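Local coordinates for protein HemO (Neisseria meningitidis, PDB 1J77) that binds heme in a largely helical fold and probably acts as a heme oxygenase, opening the porphyrin ring, at residues 49-53 against 77-81; 55-60 against 110-115. One frame throughout, in Å; residues are numbered along the deposited sequence.

Contact 1 (49-53 against 77-81); sequences QSVFH and RYDAV
His-53 and Arg-77 make up the tight part of this contact. Arg-77 CB lies over one face of the imidazole, toward its rim and 3.8 Å from His-53 CD2, at 25° from the ring normal, which makes it a CH-pi contact. The arginine then bends (chi2 -73°) and carries its guanidinium away, where NE finds a weak hydrogen bond to Asn-118. On the opposite face of the imidazole sits CD2 of Phe-52, a heme-pocket residue, so the ring is sandwiched. His-53 ND1 helps fix its rotation by donating near the ring plane to Gln-49 O at 3.2 Å. The bond is bent, 143° at the hydrogen, and the carbonyl, one turn back, also receives His-53 N from the opposite face of its plane.

Val-81 closes the same buried side by forking against helix 39-60. Its CG1 presses on the backbone, 3.7 Å from Ser-50 N, and also meets Gln-49 CB, while CG2 stands 4.1 Å from His-53 ND1. Gln-49 contributes little beyond that CB; its amide turns away, and OE1 is hydrogen-bonded to His-141.

Tyr-78, on the first turn of helix 78-87, lies on the partly exposed side. The backbones come near each other here, with Tyr-78 CA 5.1 Å from His-53 CA, but the ring swings along helix 39-60 and offers Ser-50 an edge: Ser-50 OG lies in the ring plane, 3.8 Å from Tyr-78 CE1. Farther along, the same side chain rests on Lys-54 and Asp-57.

Across the two segments the attraction is therefore dispersion and CH-pi, with His-53 ND1 bonded within its own helix and Gln-49 OE1 and, weakly, Arg-77 NE bonded elsewhere, so fit and burial, more than directional bonds, seat the start of helix 78-87 on helix 39-60.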
loop_
_atom_site.group_PDB
_atom_site.type_symbol
_atom_site.label_atom_id
_atom_site.label_comp_id
_atom_site.label_asym_id
_atom_site.label_seq_id
_atom_site.Cartn_x
_atom_site.Cartn_y
_atom_site.Cartn_z
ATOM N N GLN A 49 -5.247 -2.959 -5.914
ATOM C CA GLN A 49 -5.261 -2.002 -4.827
ATOM C C GLN A 49 -6.384 -2.356 -3.835
ATOM O O GLN A 49 -6.201 -2.234 -2.616
ATOM C CB GLN A 49 -5.443 -0.561 -5.362
ATOM C CG GLN A 49 -4.309 -0.021 -6.226
ATOM C CD GLN A 49 -3.162 0.468 -5.394
ATOM O OE1 GLN A 49 -2.985 1.687 -5.192
ATOM N NE2 GLN A 49 -2.346 -0.467 -4.903
ATOM N N SER A 50 -7.539 -2.776 -4.342
ATOM C CA SER A 50 -8.678 -3.158 -3.451
ATOM C C SER A 50 -8.330 -4.273 -2.492
ATOM O O SER A 50 -8.655 -4.206 -1.276
ATOM C CB SER A 50 -9.923 -3.597 -4.262
ATOM O OG SER A 50 -10.973 -3.935 -3.362
ATOM N N VAL A 51 -7.669 -5.291 -2.982
ATOM C CA VAL A 51 -7.315 -6.442 -2.185
ATOM C C VAL A 51 -6.308 -6.054 -1.132
ATOM O O VAL A 51 -6.422 -6.433 0.060
ATOM C CB VAL A 51 -6.756 -7.606 -3.049
ATOM C CG1 VAL A 51 -6.271 -8.776 -2.208
ATOM C CG2 VAL A 51 -7.803 -8.063 -3.999
ATOM N N PHE A 52 -5.283 -5.336 -1.541
ATOM C CA PHE A 52 -4.279 -4.915 -0.570
ATOM C C PHE A 52 -4.890 -4.060 0.546
ATOM O O PHE A 52 -4.599 -4.244 1.744
ATOM C CB PHE A 52 -3.111 -4.180 -1.231
ATOM C CG PHE A 52 -2.054 -3.774 -0.233
ATOM C CD1 PHE A 52 -1.171 -4.711 0.282
ATOM C CD2 PHE A 52 -1.954 -2.488 0.175
ATOM C CE1 PHE A 52 -0.212 -4.334 1.225
ATOM C CE2 PHE A 52 -0.980 -2.136 1.109
ATOM C CZ PHE A 52 -0.155 -3.051 1.597
ATOM N N HIS A 53 -5.677 -3.072 0.166
ATOM C CA HIS A 53 -6.252 -2.179 1.183
ATOM C C HIS A 53 -7.307 -2.898 2.029
ATOM O O HIS A 53 -7.446 -2.616 3.210
ATOM C CB HIS A 53 -6.761 -0.898 0.524
ATOM C CG HIS A 53 -5.646 0.051 0.264
ATOM N ND1 HIS A 53 -5.008 0.206 -0.961
ATOM C CD2 HIS A 53 -4.955 0.806 1.142
ATOM C CE1 HIS A 53 -4.033 1.086 -0.828
ATOM N NE2 HIS A 53 -3.970 1.453 0.439
ATOM N N ARG A 77 -7.667 3.641 3.139
ATOM C CA ARG A 77 -8.058 3.994 1.773
ATOM C C ARG A 77 -8.956 2.988 1.062
ATOM O O ARG A 77 -9.257 3.100 -0.105
ATOM C CB ARG A 77 -6.800 4.129 0.922
ATOM C CG ARG A 77 -5.781 5.083 1.438
ATOM C CD ARG A 77 -6.178 6.493 1.284
ATOM N NE ARG A 77 -5.017 7.374 1.332
ATOM C CZ ARG A 77 -5.068 8.651 1.678
ATOM N NH1 ARG A 77 -6.224 9.207 2.019
ATOM N NH2 ARG A 77 -3.963 9.383 1.681
ATOM N N TYR A 78 -9.377 1.948 1.755
ATOM C CA TYR A 78 -10.221 0.972 1.125
ATOM C C TYR A 78 -11.510 1.543 0.594
ATOM O O TYR A 78 -11.926 1.215 -0.508
ATOM C CB TYR A 78 -10.472 -0.151 2.140
ATOM C CG TYR A 78 -11.341 -1.303 1.704
ATOM C CD1 TYR A 78 -11.183 -1.942 0.496
ATOM C CD2 TYR A 78 -12.301 -1.791 2.580
ATOM C CE1 TYR A 78 -11.968 -2.966 0.141
ATOM C CE2 TYR A 78 -13.094 -2.860 2.242
ATOM C CZ TYR A 78 -12.938 -3.438 1.031
ATOM O OH TYR A 78 -13.752 -4.497 0.714
ATOM N N ASP A 79 -12.154 2.406 1.361
ATOM C CA ASP A 79 -13.391 3.001 0.889
ATOM C C ASP A 79 -13.152 3.786 -0.423
ATOM O O ASP A 79 -13.919 3.649 -1.400
ATOM C CB ASP A 79 -14.006 3.923 1.969
ATOM C CG ASP A 79 -14.613 3.177 3.161
ATOM O OD1 ASP A 79 -15.122 2.026 3.010
ATOM O OD2 ASP A 79 -14.656 3.742 4.298
ATOM N N ALA A 80 -12.043 4.530 -0.452
ATOM C CA ALA A 80 -11.697 5.360 -1.623
ATOM C C ALA A 80 -11.439 4.487 -2.849
ATOM O O ALA A 80 -11.969 4.779 -3.904
ATOM C CB ALA A 80 -10.511 6.275 -1.308
ATOM N N VAL A 81 -10.642 3.417 -2.735
ATOM C CA VAL A 81 -10.428 2.509 -3.880
ATOM C C VAL A 81 -11.740 1.882 -4.346
ATOM O O VAL A 81 -11.960 1.659 -5.517
ATOM C CB VAL A 81 -9.483 1.281 -3.579
ATOM C CG1 VAL A 81 -9.174 0.503 -4.874
ATOM C CG2 VAL A 81 -8.204 1.702 -2.991
#

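Contact 2 (55-60 against 110-115); sequences AVDHIY and WLYCAE. With HEM (protoporphyrin IX containing Fe), chain B.
Val-56 and Ile-59 pack on Trp-110 through apolar contacts. Val-56 splits its methyls: CG1 comes in at the edge of the indole, 3.8 Å from Trp-110 CE3, and CG2 touches the methyl of Ala-114. Ile-59 crosses the tryptophan side chain at about a right angle and sets its far end, CD1, 3.7 Å from Trp-110 CB. Ile-59 and Leu-111 run past each other in opposite directions, with CG2 of the isoleucine touching Leu-111 CB.

One CH-pi contact adds to this. Leu-111 CD1 stands over a face of the Tyr-60 ring, 3.5 Å from Tyr-60 CE2; CG anti to the backbone nitrogen (chi1 -179°) brings that methyl round to the tyrosine.

The helices doing this cross steeply, at -109° between the two segments. Helix 104-119 is consistent with being the distal helix, the glycine-rich one over the heme face opposite the histidine ligand, as in other heme oxygenases. The side chains of 55-60 meet it on the face turned from the heme.

Hydrogen bonding centres on the hydroxyl of Tyr-60. It donates to Glu-115 OE1 over 2.6 Å, meeting the anti side of the carboxylate, 25° out of its plane. Water 1 donates to Tyr-60 OH at 2.8 Å and more weakly to Ala-114 O, so the buried phenol oxygen both gives and receives. Glu-115 OE2 has a weak bond to His-152.

Tyr-112, pointing away from 55-60, and Cys-113 beside it make the heme contacts. Tyr-112 OH donates to the propionate oxygen O1D of the heme at 2.7 Å, and the heme methyl CMD lies over a face of that tyrosine ring. Cys-113 SG packs against the vinyl group, 3.5 Å from CAC of the heme. The iron is bound by water 2 at 1.9 Å, with His-23 as its axial protein ligand.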
loop_
_atom_site.group_PDB
_atom_site.type_symbol
_atom_site.label_atom_id
_atom_site.label_comp_id
_atom_site.label_asym_id
_atom_site.label_seq_id
_atom_site.Cartn_x
_atom_site.Cartn_y
_atom_site.Cartn_z
ATOM N N ALA A 55 -6.980 -6.012 2.997
ATOM C CA ALA A 55 -6.126 -6.812 3.842
ATOM C C ALA A 55 -5.577 -6.054 5.048
ATOM O O ALA A 55 -5.121 -6.697 6.002
ATOM C CB ALA A 55 -4.969 -7.395 3.029
ATOM N N VAL A 56 -5.515 -4.731 4.957
ATOM C CA VAL A 56 -5.006 -3.970 6.081
ATOM C C VAL A 56 -6.076 -3.233 6.838
ATOM O O VAL A 56 -5.782 -2.560 7.828
ATOM C CB VAL A 56 -3.867 -3.003 5.688
ATOM C CG1 VAL A 56 -2.613 -3.738 5.186
ATOM C CG2 VAL A 56 -4.358 -1.921 4.711
ATOM N N ASP A 57 -7.326 -3.394 6.437
ATOM C CA ASP A 57 -8.450 -2.669 6.998
ATOM C C ASP A 57 -8.614 -2.849 8.500
ATOM O O ASP A 57 -8.858 -1.891 9.188
ATOM C CB ASP A 57 -9.744 -3.026 6.265
ATOM C CG ASP A 57 -10.774 -1.971 6.447
ATOM O OD1 ASP A 57 -11.886 -2.268 6.973
ATOM O OD2 ASP A 57 -10.485 -0.794 6.144
ATOM N N HIS A 58 -8.454 -4.086 8.944
ATOM C CA HIS A 58 -8.612 -4.417 10.373
ATOM C C HIS A 58 -7.437 -3.860 11.201
ATOM O O HIS A 58 -7.543 -3.697 12.448
ATOM C CB HIS A 58 -8.717 -5.936 10.530
ATOM C CG HIS A 58 -7.438 -6.668 10.249
ATOM N ND1 HIS A 58 -6.854 -6.687 8.993
ATOM C CD2 HIS A 58 -6.579 -7.335 11.066
ATOM C CE1 HIS A 58 -5.722 -7.377 9.048
ATOM N NE2 HIS A 58 -5.516 -7.758 10.297
ATOM N N ILE A 59 -6.300 -3.596 10.558
ATOM C CA ILE A 59 -5.157 -3.026 11.261
ATOM C C ILE A 59 -5.395 -1.528 11.480
ATOM O O ILE A 59 -5.099 -1.005 12.546
ATOM C CB ILE A 59 -3.855 -3.288 10.478
ATOM C CG1 ILE A 59 -3.672 -4.791 10.256
ATOM C CG2 ILE A 59 -2.635 -2.653 11.237
ATOM C CD1 ILE A 59 -2.452 -5.153 9.419
ATOM N N TYR A 60 -5.951 -0.845 10.488
ATOM C CA TYR A 60 -6.263 0.588 10.611
ATOM C C TYR A 60 -7.297 0.824 11.691
ATOM O O TYR A 60 -7.285 1.867 12.341
ATOM C CB TYR A 60 -6.725 1.250 9.289
ATOM C CG TYR A 60 -5.548 1.692 8.391
ATOM C CD1 TYR A 60 -5.144 0.942 7.290
ATOM C CD2 TYR A 60 -4.883 2.879 8.625
ATOM C CE1 TYR A 60 -4.087 1.335 6.495
ATOM C CE2 TYR A 60 -3.831 3.284 7.848
ATOM C CZ TYR A 60 -3.424 2.509 6.776
ATOM O OH TYR A 60 -2.361 2.958 6.003
ATOM N N TRP A 110 2.827 -4.289 8.205
ATOM C CA TRP A 110 1.800 -4.099 7.180
ATOM C C TRP A 110 1.292 -2.690 7.179
ATOM O O TRP A 110 1.031 -2.091 6.129
ATOM C CB TRP A 110 0.615 -5.079 7.318
ATOM C CG TRP A 110 0.944 -6.472 6.965
ATOM C CD1 TRP A 110 1.770 -7.331 7.609
ATOM C CD2 TRP A 110 0.415 -7.192 5.858
ATOM N NE1 TRP A 110 1.831 -8.512 6.929
ATOM C CE2 TRP A 110 0.968 -8.473 5.873
ATOM C CE3 TRP A 110 -0.492 -6.878 4.857
ATOM C CZ2 TRP A 110 0.655 -9.459 4.903
ATOM C CZ3 TRP A 110 -0.800 -7.850 3.907
ATOM C CH2 TRP A 110 -0.210 -9.108 3.934
ATOM N N LEU A 111 1.086 -2.136 8.373
ATOM C CA LEU A 111 0.674 -0.778 8.457
ATOM C C LEU A 111 1.690 0.236 7.853
ATOM O O LEU A 111 1.282 1.166 7.163
ATOM C CB LEU A 111 0.342 -0.429 9.929
ATOM C CG LEU A 111 -0.136 0.995 10.144
ATOM C CD1 LEU A 111 -1.348 1.348 9.422
ATOM C CD2 LEU A 111 -0.303 1.262 11.652
ATOM N N TYR A 112 2.955 0.058 8.171
ATOM C CA TYR A 112 4.049 0.836 7.557
ATOM C C TYR A 112 3.961 0.753 6.016
ATOM O O TYR A 112 3.940 1.793 5.328
ATOM C CB TYR A 112 5.401 0.315 8.068
ATOM C CG TYR A 112 6.562 0.782 7.211
ATOM C CD1 TYR A 112 7.060 2.088 7.318
ATOM C CD2 TYR A 112 7.113 -0.074 6.287
ATOM C CE1 TYR A 112 8.091 2.514 6.495
ATOM C CE2 TYR A 112 8.136 0.349 5.429
ATOM C CZ TYR A 112 8.631 1.647 5.542
ATOM O OH TYR A 112 9.678 2.058 4.685
ATOM N N CYS A 113 3.802 -0.444 5.483
ATOM C CA CYS A 113 3.770 -0.664 4.018
ATOM C C CYS A 113 2.585 0.071 3.429
ATOM O O CYS A 113 2.723 0.824 2.476
ATOM C CB CYS A 113 3.667 -2.136 3.785
ATOM S SG CYS A 113 3.715 -2.636 2.112
ATOM N N ALA A 114 1.384 -0.122 3.997
ATOM C CA ALA A 114 0.258 0.567 3.444
ATOM C C ALA A 114 0.314 2.082 3.565
ATOM O O ALA A 114 -0.105 2.805 2.656
ATOM C CB ALA A 114 -1.081 0.035 4.071
ATOM N N GLU A 115 0.795 2.573 4.717
ATOM C CA GLU A 115 0.780 3.990 4.912
ATOM C C GLU A 115 1.875 4.660 4.053
ATOM O O GLU A 115 1.640 5.739 3.472
ATOM C CB GLU A 115 0.820 4.340 6.401
ATOM C CG GLU A 115 0.445 5.803 6.668
ATOM C CD GLU A 115 -0.882 6.227 6.114
ATOM O OE1 GLU A 115 -1.880 5.477 6.208
ATOM O OE2 GLU A 115 -0.972 7.348 5.592
HETATM C CHA HEM B . 7.813 5.497 -0.618
HETATM C CHB HEM B . 7.352 5.421 -5.438
HETATM C CHC HEM B . 4.296 1.635 -5.068
HETATM C CHD HEM B . 5.160 1.429 -0.273
HETATM C C1A HEM B . 7.874 5.860 -1.941
HETATM C C2A HEM B . 8.498 7.089 -2.481
HETATM C C3A HEM B . 8.355 7.036 -3.804
HETATM C C4A HEM B . 7.666 5.806 -4.167
HETATM C CMA HEM B . 8.853 8.106 -4.808
HETATM C CAA HEM B . 9.146 8.280 -1.717
HETATM C CBA HEM B . 8.091 9.371 -1.534
HETATM C CGA HEM B . 8.594 10.510 -0.667
HETATM O O1A HEM B . 9.591 10.295 0.084
HETATM O O2A HEM B . 7.999 11.626 -0.757
HETATM C C1B HEM B . 6.479 4.396 -5.774
HETATM C C2B HEM B . 6.031 4.096 -7.105
HETATM C C3B HEM B . 5.202 3.016 -7.022
HETATM C C4B HEM B . 5.067 2.677 -5.607
HETATM C CMB HEM B . 6.493 4.926 -8.330
HETATM C CAB HEM B . 4.420 2.336 -8.148
HETATM C CBB HEM B . 4.922 2.226 -9.374
HETATM C C1C HEM B . 4.229 1.301 -3.741
HETATM C C2C HEM B . 3.358 0.280 -3.160
HETATM C C3C HEM B . 3.650 0.192 -1.853
HETATM C C4C HEM B . 4.613 1.203 -1.513
HETATM C CMC HEM B . 2.413 -0.603 -3.988
HETATM C CAC HEM B . 3.047 -0.736 -0.807
HETATM C CBC HEM B . 2.426 -1.848 -1.191
HETATM C C1D HEM B . 5.950 2.495 0.024
HETATM C C2D HEM B . 6.419 2.753 1.360
HETATM C C3D HEM B . 7.257 3.990 1.269
HETATM C C4D HEM B . 7.194 4.367 -0.122
HETATM C CMD HEM B . 6.117 1.902 2.595
HETATM C CAD HEM B . 7.954 4.758 2.392
HETATM C CBD HEM B . 9.448 4.627 2.348
HETATM C CGD HEM B . 9.930 5.347 3.587
HETATM O O1D HEM B . 9.995 4.691 4.654
HETATM O O2D HEM B . 10.309 6.556 3.487
HETATM N NA HEM B . 7.377 5.130 -2.995
HETATM N NB HEM B . 5.907 3.489 -4.894
HETATM N NC HEM B . 4.943 1.829 -2.706
HETATM N ND HEM B . 6.423 3.466 -0.870
HETATM FE FE HEM B . 6.260 3.425 -2.867
HETATM O O HOH W 1 -3.498 3.008 3.450
HETATM O O HOH W 2 4.676 4.529 -2.584
#

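From the N terminus the chain enters helix 39-60, which supplies the first segment of each contact in turn. Contact 1 closes the shorter loop, returning at 77-81 to a turn just upstream of 55-60; contact 2 closes a longer one, at 110-115 in the next helix, 104-119. Since the order is 49-53, 55-60, 77-81, 110-115, the two closures cross instead of nesting. Helix 39-60 is thus the shared member, packing helix 78-87 at 49-53 and the heme-lining helix 104-119 at 55-60. The contacts also meet directly: Phe-52 CE2 touches Ala-114 CB at 3.7 Å, and Phe-52 CZ packs on Cys-113 SG beside the heme.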